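Local coordinates for iron-regulated ABC transporter siderophore-binding protein SirA (Staphylococcus aureus subsp. aureus, PDB 3MWF), which binds the iron(III) complex of the siderophore staphyloferrin B and probably hands it to an ABC transporter for import into the cell, at residues A146-Y155 against L287-Q296; Q29-S37 against N272-S280. One frame throughout, in Å; residues are numbered along the deposited sequence. Where two conformers were deposited one is given.

Contact 1 (146-155 with 287-296) and contact 2 (29-37 with 272-280) share helix 277-290, using its two ends. Contact 2 meets the start of this helix, is buried and has its centre about 8 Å from the centre of the chain, beside the staphyloferrin B pocket; contact 1 takes its last turn and the C-terminal tail, is only partly buried and has its centre about 22 Å from the centre of the chain. The chemistry follows the position. Contact 2 is largely polar, with glycine backbones packed closely and a carboxylate receiving peptide N-H groups. Contact 1 has an aromatic and aliphatic interior bordered by an aspartate-tyrosine bond and by a lysine bonded to one backbone carbonyl and weakly to a second. The centres of contact 1 and contact 2 are about 24 Å apart.

Contact 1 of 2, residues A146-Y155 against L287-Q296; sequences AFQKDAKAKY and LYEKLNIEKQ
Asp-150 and Lys-154, one helical turn apart, face the tail that leaves helix 277-290, and the CA atoms of Asp-150 and Lys-295 come within 6.1 Å of each other. The tail is turned at Asn-292, whose positive phi completes a Schellman motif, and Ile-293 is thereby brought against helix 130-155. Phe-147 and Tyr-288 form a T-shaped pair in which the CD1 edge of Phe-147 points at the tyrosine face, the ring planes standing at 78°. The opposite face of Tyr-288 is overlaid by CG of Lys-295, so the ring is sandwiched. Its hydroxyl donates a short bond of 2.6 Å from Tyr-288 OH to Asp-150 OD2, reaching the anti side of the carboxylate 20° out of its plane. The side chain of Ile-293 reaches from the tail onto helix 130-155: its CD1 is 3.7 Å from Phe-147 CZ, and its CG2 is 3.7 Å from Asp-150 CB. Lys-154 runs extended across Ile-293 and then bends at chi4 (89°), which carries NZ to 2.9 Å from Asn-292 O, above that carbonyl's plane, with a weak second bond to Leu-291 O. One water donates to both Asp-150 O and Glu-294 O. Leu-188 touches Phe-147 and Leu-287 from a neighbouring loop, while strand 222-227 meets Leu-287 through Phe-224 and Leu-291 through His-222, and Trp-159 and Leu-161 pack on Ala-151 and Tyr-155 of helix 130-155.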
loop_
_atom_site.group_PDB
_atom_site.type_symbol
_atom_site.label_atom_id
_atom_site.label_comp_id
_atom_site.label_asym_id
_atom_site.label_seq_id
_atom_site.Cartn_x
_atom_site.Cartn_y
_atom_site.Cartn_z
ATOM N N ALA A 146 10.391 -7.784 15.985
ATOM C CA ALA A 146 10.006 -7.267 17.301
ATOM C C ALA A 146 8.507 -7.309 17.528
ATOM O O ALA A 146 8.047 -7.618 18.621
ATOM C CB ALA A 146 10.521 -5.825 17.492
ATOM N N PHE A 147 7.724 -6.990 16.489
ATOM C CA PHE A 147 6.289 -7.054 16.646
ATOM C C PHE A 147 5.804 -8.480 16.949
ATOM O O PHE A 147 4.928 -8.682 17.804
ATOM C CB PHE A 147 5.543 -6.528 15.409
ATOM C CG PHE A 147 4.038 -6.585 15.577
ATOM C CD1 PHE A 147 3.348 -5.523 16.164
ATOM C CD2 PHE A 147 3.319 -7.737 15.204
ATOM C CE1 PHE A 147 1.978 -5.577 16.355
ATOM C CE2 PHE A 147 1.932 -7.800 15.406
ATOM C CZ PHE A 147 1.263 -6.730 15.974
ATOM N N GLN A 148 6.347 -9.442 16.220
ATOM C CA GLN A 148 5.988 -10.859 16.420
ATOM C C GLN A 148 6.291 -11.296 17.862
ATOM O O GLN A 148 5.449 -11.931 18.503
ATOM C CB GLN A 148 6.723 -11.736 15.423
ATOM C CG GLN A 148 6.160 -11.545 14.000
ATOM C CD GLN A 148 6.576 -12.617 13.050
ATOM O OE1 GLN A 148 6.769 -12.368 11.855
ATOM N NE2 GLN A 148 6.712 -13.834 13.559
ATOM N N LYS A 149 7.451 -10.889 18.369
ATOM C CA LYS A 149 7.813 -11.169 19.774
ATOM C C LYS A 149 6.826 -10.564 20.775
ATOM O O LYS A 149 6.355 -11.254 21.678
ATOM C CB LYS A 149 9.249 -10.714 20.083
ATOM C CG LYS A 149 10.337 -11.451 19.321
ATOM C CD LYS A 149 11.732 -11.124 19.922
ATOM C CE LYS A 149 12.863 -11.130 18.887
ATOM N NZ LYS A 149 12.729 -12.190 17.854
ATOM N N ASP A 150 6.492 -9.286 20.603
ATOM C CA ASP A 150 5.579 -8.585 21.489
ATOM C C ASP A 150 4.145 -9.116 21.386
ATOM O O ASP A 150 3.411 -9.154 22.381
ATOM C CB ASP A 150 5.611 -7.078 21.197
ATOM C CG ASP A 150 6.993 -6.457 21.418
ATOM O OD1 ASP A 150 7.779 -7.013 22.225
ATOM O OD2 ASP A 150 7.302 -5.415 20.797
ATOM N N ALA A 151 3.748 -9.530 20.175
ATOM C CA ALA A 151 2.419 -10.098 19.974
ATOM C C ALA A 151 2.269 -11.467 20.664
ATOM O O ALA A 151 1.268 -11.720 21.351
ATOM C CB ALA A 151 2.107 -10.201 18.474
ATOM N N LYS A 152 3.275 -12.319 20.481
ATOM C CA LYS A 152 3.352 -13.630 21.151
ATOM C C LYS A 152 3.320 -13.457 22.680
ATOM O O LYS A 152 2.579 -14.152 23.384
ATOM C CB LYS A 152 4.612 -14.378 20.682
ATOM C CG LYS A 152 4.784 -15.847 21.144
ATOM C CD LYS A 152 3.575 -16.733 20.815
ATOM C CE LYS A 152 3.805 -18.173 21.275
ATOM N NZ LYS A 152 2.526 -18.929 21.326
ATOM N N ALA A 153 4.078 -12.491 23.182
ATOM C CA ALA A 153 4.088 -12.199 24.628
ATOM C C ALA A 153 2.712 -11.790 25.163
ATOM O O ALA A 153 2.323 -12.226 26.252
ATOM C CB ALA A 153 5.157 -11.149 24.966
ATOM N N LYS A 154 1.951 -11.004 24.397
ATOM C CA LYS A 154 0.621 -10.601 24.850
ATOM C C LYS A 154 -0.412 -11.717 24.703
ATOM O O LYS A 154 -1.184 -11.997 25.633
ATOM C CB LYS A 154 0.128 -9.361 24.108
ATOM C CG LYS A 154 -1.258 -8.901 24.543
ATOM C CD LYS A 154 -1.768 -7.863 23.594
ATOM C CE LYS A 154 -3.250 -7.584 23.778
ATOM N NZ LYS A 154 -3.529 -6.523 24.758
ATOM N N TYR A 155 -0.436 -12.336 23.528
ATOM C CA TYR A 155 -1.536 -13.237 23.194
ATOM C C TYR A 155 -1.291 -14.696 23.573
ATOM O O TYR A 155 -2.246 -15.476 23.677
ATOM C CB TYR A 155 -1.887 -13.109 21.710
ATOM C CG TYR A 155 -2.470 -11.754 21.363
ATOM C CD1 TYR A 155 -3.749 -11.400 21.783
ATOM C CD2 TYR A 155 -1.756 -10.847 20.564
ATOM C CE1 TYR A 155 -4.304 -10.164 21.459
ATOM C CE2 TYR A 155 -2.300 -9.603 20.228
ATOM C CZ TYR A 155 -3.574 -9.274 20.678
ATOM O OH TYR A 155 -4.128 -8.054 20.345
ATOM N N LEU A 287 -0.648 -0.613 15.012
ATOM C CA LEU A 287 -1.028 -1.895 15.590
ATOM C C LEU A 287 -0.684 -2.010 17.079
ATOM O O LEU A 287 -1.514 -2.465 17.857
ATOM C CB LEU A 287 -0.383 -3.035 14.813
ATOM C CG LEU A 287 -0.971 -3.285 13.425
ATOM C CD1 LEU A 287 -0.075 -4.290 12.729
ATOM C CD2 LEU A 287 -2.424 -3.781 13.516
ATOM N N TYR A 288 0.506 -1.569 17.476
ATOM C CA TYR A 288 0.830 -1.537 18.918
ATOM C C TYR A 288 -0.227 -0.758 19.691
ATOM O O TYR A 288 -0.693 -1.194 20.749
ATOM C CB TYR A 288 2.201 -0.924 19.149
ATOM C CG TYR A 288 3.355 -1.876 18.993
ATOM C CD1 TYR A 288 3.683 -2.783 20.004
ATOM C CD2 TYR A 288 4.144 -1.848 17.857
ATOM C CE1 TYR A 288 4.763 -3.635 19.867
ATOM C CE2 TYR A 288 5.225 -2.682 17.703
ATOM C CZ TYR A 288 5.532 -3.594 18.712
ATOM O OH TYR A 288 6.612 -4.416 18.538
ATOM N N GLU A 289 -0.641 0.386 19.146
ATOM C CA GLU A 289 -1.649 1.228 19.788
ATOM C C GLU A 289 -3.065 0.634 19.763
ATOM O O GLU A 289 -3.712 0.547 20.808
ATOM C CB GLU A 289 -1.637 2.622 19.143
ATOM C CG GLU A 289 -2.496 3.639 19.816
ATOM C CD GLU A 289 -2.685 4.846 18.930
ATOM O OE1 GLU A 289 -1.664 5.502 18.654
ATOM O OE2 GLU A 289 -3.830 5.103 18.488
ATOM N N LYS A 290 -3.539 0.224 18.587
ATOM C CA LYS A 290 -4.907 -0.246 18.439
ATOM C C LYS A 290 -5.112 -1.585 19.145
ATOM O O LYS A 290 -6.221 -1.868 19.596
ATOM C CB LYS A 290 -5.340 -0.358 16.960
ATOM C CG LYS A 290 -5.343 0.979 16.158
ATOM C CD LYS A 290 -6.264 2.051 16.720
ATOM C CE LYS A 290 -6.241 3.333 15.828
ATOM N NZ LYS A 290 -5.007 4.153 15.982
ATOM N N LEU A 291 -4.047 -2.378 19.242
ATOM C CA LEU A 291 -4.125 -3.700 19.888
ATOM C C LEU A 291 -3.690 -3.685 21.361
ATOM O O LEU A 291 -3.746 -4.719 22.033
ATOM C CB LEU A 291 -3.326 -4.743 19.097
ATOM C CG LEU A 291 -3.886 -5.013 17.688
ATOM C CD1 LEU A 291 -3.094 -6.096 17.037
ATOM C CD2 LEU A 291 -5.328 -5.433 17.819
ATOM N N ASN A 292 -3.256 -2.516 21.831
ATOM C CA ASN A 292 -2.748 -2.356 23.194
ATOM C C ASN A 292 -1.693 -3.419 23.506
ATOM O O ASN A 292 -1.838 -4.194 24.455
ATOM C CB ASN A 292 -3.902 -2.400 24.197
ATOM C CG ASN A 292 -3.476 -2.001 25.595
ATOM O OD1 ASN A 292 -2.592 -1.165 25.768
ATOM N ND2 ASN A 292 -4.107 -2.597 26.597
ATOM N N ILE A 293 -0.655 -3.465 22.668
ATOM C CA ILE A 293 0.459 -4.386 22.814
ATOM C C ILE A 293 1.646 -3.615 23.394
ATOM O O ILE A 293 2.016 -2.562 22.890
ATOM C CB ILE A 293 0.870 -5.007 21.449
ATOM C CG1 ILE A 293 -0.276 -5.849 20.867
ATOM C CG2 ILE A 293 2.158 -5.825 21.577
ATOM C CD1 ILE A 293 -0.022 -6.308 19.413
ATOM N N GLU A 294 2.223 -4.140 24.466
ATOM C CA GLU A 294 3.395 -3.526 25.074
ATOM C C GLU A 294 4.637 -3.773 24.231
ATOM O O GLU A 294 4.946 -4.924 23.872
ATOM C CB GLU A 294 3.599 -4.075 26.482
ATOM C CG GLU A 294 4.119 -3.044 27.455
ATOM C CD GLU A 294 3.530 -3.236 28.828
ATOM O OE1 GLU A 294 2.832 -2.314 29.294
ATOM O OE2 GLU A 294 3.735 -4.319 29.424
ATOM N N LYS A 295 5.343 -2.686 23.913
ATOM C CA LYS A 295 6.565 -2.755 23.099
ATOM C C LYS A 295 7.688 -3.467 23.834
ATOM O O LYS A 295 8.786 -3.630 23.296
ATOM C CB LYS A 295 7.024 -1.364 22.649
ATOM C CG LYS A 295 6.169 -0.736 21.556
ATOM C CD LYS A 295 6.960 0.292 20.755
ATOM C CE LYS A 295 6.127 0.882 19.632
ATOM N NZ LYS A 295 4.881 1.542 20.150
ATOM N N GLN A 296 7.396 -3.877 25.068
ATOM C CA GLN A 296 8.271 -4.713 25.903
ATOM C C GLN A 296 9.534 -5.229 25.200
ATOM O O GLN A 296 9.473 -6.090 24.315
ATOM C CB GLN A 296 7.443 -5.864 26.495
ATOM C CG GLN A 296 8.209 -7.132 26.853
ATOM C CD GLN A 296 7.457 -8.385 26.431
ATOM O OE1 GLN A 296 7.063 -9.197 27.269
ATOM N NE2 GLN A 296 7.244 -8.538 25.124
HETATM O O HOH W 1 3.676 -7.448 24.540
#

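Contact 2 of 2, residues Q29-S37 against N272-S280; sequences QGATDVAVS and NLAGGYKSS. With SE8 (5-[(2-{[(3S)-5-{[(2S)-2-amino-2-carboxyethyl]amino}-3-carboxy-3-hydroxy-5-oxopentanoyl]amino}ethyl)amino]-2,5-dioxopentanoic acid), chain C.
Asp-33 reaches the first turn of helix 277-290 because chi1 of -179° swings CG away from its own backbone nitrogen and chi2 of -71° turns OD1 toward Lys-278. The peptide N of Lys-278 donates to Asp-33 OD1 over 2.9 Å, nearly straight (170°) and on the syn side; Tyr-277 N adds a weak, bent bond to the same oxygen. A carboxylate here probably gains from the helix dipole. Its OD2 is hydrogen-bonded to Tyr-57 OH and accepts, weakly, from a water that is also bound by Ser-279 N. Lys-278 lies over this site, with CB 3.3 Å from Asp-33 OD2 and CG 3.5 Å from Ser-37 OG. In the two-lobed fold of siderophore-binding proteins, helix 29-37 follows the first strand of the N-terminal lobe's sheet, and 272-280 comes in after the other lobe's strand 262-263. The backbones can come close where glycines meet, Gly-30 CA being 3.8 Å from Gly-276 CA, and Gly-30 CA also makes a CA-H...O contact with Gly-275 O. Shortly before Gly-275 and Gly-276 in the chain, Asn-272 ND2 donates to carboxylate oxygen O24 of SE8 over 2.8 Å, and Leu-273 CD2 packs 3.9 Å from SE8 C6.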
loop_
_atom_site.group_PDB
_atom_site.type_symbol
_atom_site.label_atom_id
_atom_site.label_comp_id
_atom_site.label_asym_id
_atom_site.label_seq_id
_atom_site.Cartn_x
_atom_site.Cartn_y
_atom_site.Cartn_z
ATOM N N GLN A 29 1.927 6.059 -5.781
ATOM C CA GLN A 29 2.179 6.649 -4.459
ATOM C C GLN A 29 3.395 6.043 -3.772
ATOM O O GLN A 29 4.218 6.755 -3.207
ATOM C CB GLN A 29 0.957 6.401 -3.555
ATOM C CG GLN A 29 -0.407 6.683 -4.214
ATOM C CD GLN A 29 -0.590 8.140 -4.583
ATOM O OE1 GLN A 29 -0.354 9.022 -3.769
ATOM N NE2 GLN A 29 -1.006 8.398 -5.834
ATOM N N GLY A 30 3.491 4.713 -3.775
ATOM C CA GLY A 30 4.552 4.040 -3.019
ATOM C C GLY A 30 5.926 4.325 -3.588
ATOM O O GLY A 30 6.885 4.362 -2.849
ATOM N N ALA A 31 6.006 4.502 -4.907
ATOM C CA ALA A 31 7.267 4.812 -5.575
ATOM C C ALA A 31 7.723 6.199 -5.126
ATOM O O ALA A 31 8.902 6.423 -4.844
ATOM C CB ALA A 31 7.086 4.752 -7.095
ATOM N N THR A 32 6.779 7.127 -5.017
ATOM C CA THR A 32 7.115 8.481 -4.509
ATOM C C THR A 32 7.679 8.426 -3.099
ATOM O O THR A 32 8.703 9.075 -2.784
ATOM C CB THR A 32 5.882 9.365 -4.546
ATOM O OG1 THR A 32 5.393 9.382 -5.891
ATOM C CG2 THR A 32 6.250 10.818 -4.167
ATOM N N ASP A 33 7.023 7.630 -2.270
ATOM C CA ASP A 33 7.440 7.415 -0.900
ATOM C C ASP A 33 8.815 6.772 -0.830
ATOM O O ASP A 33 9.676 7.191 -0.050
ATOM C CB ASP A 33 6.389 6.562 -0.174
ATOM C CG ASP A 33 6.746 6.305 1.302
ATOM O OD1 ASP A 33 7.700 5.527 1.577
ATOM O OD2 ASP A 33 6.041 6.880 2.185
ATOM N N VAL A 34 9.027 5.752 -1.645
ATOM C CA VAL A 34 10.308 5.038 -1.640
ATOM C C VAL A 34 11.441 5.962 -2.120
ATOM O O VAL A 34 12.539 5.939 -1.550
ATOM C CB VAL A 34 10.198 3.731 -2.455
ATOM C CG1 VAL A 34 11.593 3.120 -2.773
ATOM C CG2 VAL A 34 9.356 2.717 -1.689
ATOM N N ALA A 35 11.163 6.790 -3.130
ATOM C CA ALA A 35 12.200 7.716 -3.633
ATOM C C ALA A 35 12.649 8.627 -2.487
ATOM O O ALA A 35 13.853 8.785 -2.211
ATOM C CB ALA A 35 11.643 8.545 -4.778
ATOM N N VAL A 36 11.677 9.224 -1.805
ATOM C CA VAL A 36 11.988 10.073 -0.648
ATOM C C VAL A 36 12.773 9.315 0.436
ATOM O O VAL A 36 13.779 9.816 0.982
ATOM C CB VAL A 36 10.686 10.721 -0.109
ATOM C CG1 VAL A 36 10.888 11.361 1.282
ATOM C CG2 VAL A 36 10.120 11.748 -1.108
ATOM N N SER A 37 12.346 8.086 0.721
ATOM C CA SER A 37 12.990 7.233 1.722
ATOM C C SER A 37 14.452 6.910 1.382
ATOM O O SER A 37 15.300 6.715 2.287
ATOM C CB SER A 37 12.181 5.939 1.858
ATOM O OG SER A 37 10.907 6.210 2.438
ATOM N N ASN A 272 -3.557 2.165 3.448
ATOM C CA ASN A 272 -3.635 1.747 2.062
ATOM C C ASN A 272 -3.090 2.721 1.020
ATOM O O ASN A 272 -2.429 2.300 0.045
ATOM C CB ASN A 272 -5.094 1.435 1.664
ATOM C CG ASN A 272 -5.161 0.729 0.329
ATOM O OD1 ASN A 272 -4.474 -0.281 0.119
ATOM N ND2 ASN A 272 -5.978 1.251 -0.577
ATOM N N LEU A 273 -3.389 4.006 1.185
ATOM C CA LEU A 273 -3.154 4.909 0.025
ATOM C C LEU A 273 -1.704 5.237 -0.244
ATOM O O LEU A 273 -1.321 5.321 -1.421
ATOM C CB LEU A 273 -3.969 6.196 0.155
ATOM C CG LEU A 273 -5.484 6.021 0.231
ATOM C CD1 LEU A 273 -6.190 7.390 0.409
ATOM C CD2 LEU A 273 -6.140 5.218 -0.925
ATOM N N ALA A 274 -0.917 5.454 0.809
ATOM C CA ALA A 274 0.469 5.865 0.630
ATOM C C ALA A 274 1.311 4.784 -0.052
ATOM O O ALA A 274 2.190 5.098 -0.873
ATOM C CB ALA A 274 1.094 6.318 1.958
ATOM N N GLY A 275 1.044 3.528 0.290
ATOM C CA GLY A 275 1.563 2.388 -0.467
ATOM C C GLY A 275 3.038 2.118 -0.317
ATOM O O GLY A 275 3.584 1.272 -1.034
ATOM N N GLY A 276 3.697 2.802 0.632
ATOM C CA GLY A 276 5.147 2.928 0.552
ATOM C C GLY A 276 5.901 2.374 1.731
ATOM O O GLY A 276 5.357 1.608 2.550
ATOM N N TYR A 277 7.166 2.798 1.814
ATOM C CA TYR A 277 8.052 2.371 2.877
ATOM C C TYR A 277 7.706 3.029 4.200
ATOM O O TYR A 277 7.535 2.346 5.218
ATOM C CB TYR A 277 9.509 2.664 2.521
ATOM C CG TYR A 277 10.401 2.236 3.654
ATOM C CD1 TYR A 277 10.722 0.903 3.827
ATOM C CD2 TYR A 277 10.829 3.167 4.618
ATOM C CE1 TYR A 277 11.504 0.477 4.917
ATOM C CE2 TYR A 277 11.605 2.751 5.701
ATOM C CZ TYR A 277 11.929 1.421 5.838
ATOM O OH TYR A 277 12.708 1.028 6.905
ATOM N N LYS A 278 7.577 4.354 4.190
ATOM C CA LYS A 278 7.316 5.073 5.449
ATOM C C LYS A 278 6.039 4.608 6.160
ATOM O O LYS A 278 6.029 4.466 7.391
ATOM C CB LYS A 278 7.293 6.589 5.219
ATOM C CG LYS A 278 8.691 7.121 4.974
ATOM C CD LYS A 278 8.655 8.592 4.688
ATOM C CE LYS A 278 10.093 9.134 4.598
ATOM N NZ LYS A 278 10.749 9.305 5.952
ATOM N N SER A 279 4.967 4.351 5.405
ATOM C CA SER A 279 3.708 3.921 6.015
ATOM C C SER A 279 3.788 2.548 6.637
ATOM O O SER A 279 3.007 2.240 7.532
ATOM C CB SER A 279 2.566 3.874 5.000
ATOM O OG SER A 279 2.213 5.163 4.583
ATOM N N SER A 280 4.685 1.709 6.127
ATOM C CA SER A 280 4.803 0.327 6.668
ATOM C C SER A 280 5.182 0.394 8.150
ATOM O O SER A 280 4.545 -0.260 8.998
ATOM C CB SER A 280 5.775 -0.561 5.851
ATOM O OG SER A 280 7.150 -0.256 6.056
HETATM C C1 SE8 C . -8.346 3.487 -8.554
HETATM C C2 SE8 C . -9.263 3.662 -7.376
HETATM C C3 SE8 C . -8.699 4.683 -6.400
HETATM N N4 SE8 C . -7.464 4.237 -5.763
HETATM C C5 SE8 C . -7.460 3.625 -4.596
HETATM C C6 SE8 C . -6.139 3.068 -4.126
HETATM C C7 SE8 C . -5.884 1.688 -4.731
HETATM C C8 SE8 C . -4.454 1.259 -4.354
HETATM C C9 SE8 C . -4.119 -0.192 -4.695
HETATM N N10 SE8 C . -4.648 -0.712 -5.801
HETATM C C11 SE8 C . -4.314 -2.072 -6.156
HETATM C C12 SE8 C . -3.610 -2.124 -7.501
HETATM N N13 SE8 C . -3.662 -3.452 -8.098
HETATM C C14 SE8 C . -4.720 -3.929 -8.819
HETATM C C15 SE8 C . -5.722 -2.970 -9.389
HETATM C C16 SE8 C . -6.609 -2.679 -8.205
HETATM C C17 SE8 C . -7.212 -1.309 -8.159
HETATM C C18 SE8 C . -8.662 -1.320 -8.054
HETATM O O19 SE8 C . -8.313 4.395 -9.426
HETATM O O20 SE8 C . -7.697 2.426 -8.645
HETATM N N21 SE8 C . -9.452 2.355 -6.717
HETATM O O22 SE8 C . -8.445 3.483 -3.897
HETATM C C23 SE8 C . -6.932 0.701 -4.247
HETATM O O24 SE8 C . -6.858 0.245 -3.079
HETATM O O25 SE8 C . -7.851 0.340 -5.025
HETATM O O26 SE8 C . -6.048 1.774 -6.158
HETATM O O27 SE8 C . -3.368 -0.825 -3.961
HETATM O O28 SE8 C . -4.910 -5.118 -9.002
HETATM O O29 SE8 C . -6.542 -0.276 -8.069
HETATM O O30 SE8 C . -9.212 -0.350 -7.543
HETATM O O31 SE8 C . -9.315 -2.324 -8.438
HETATM O O HOH W 2 4.158 5.110 2.647
#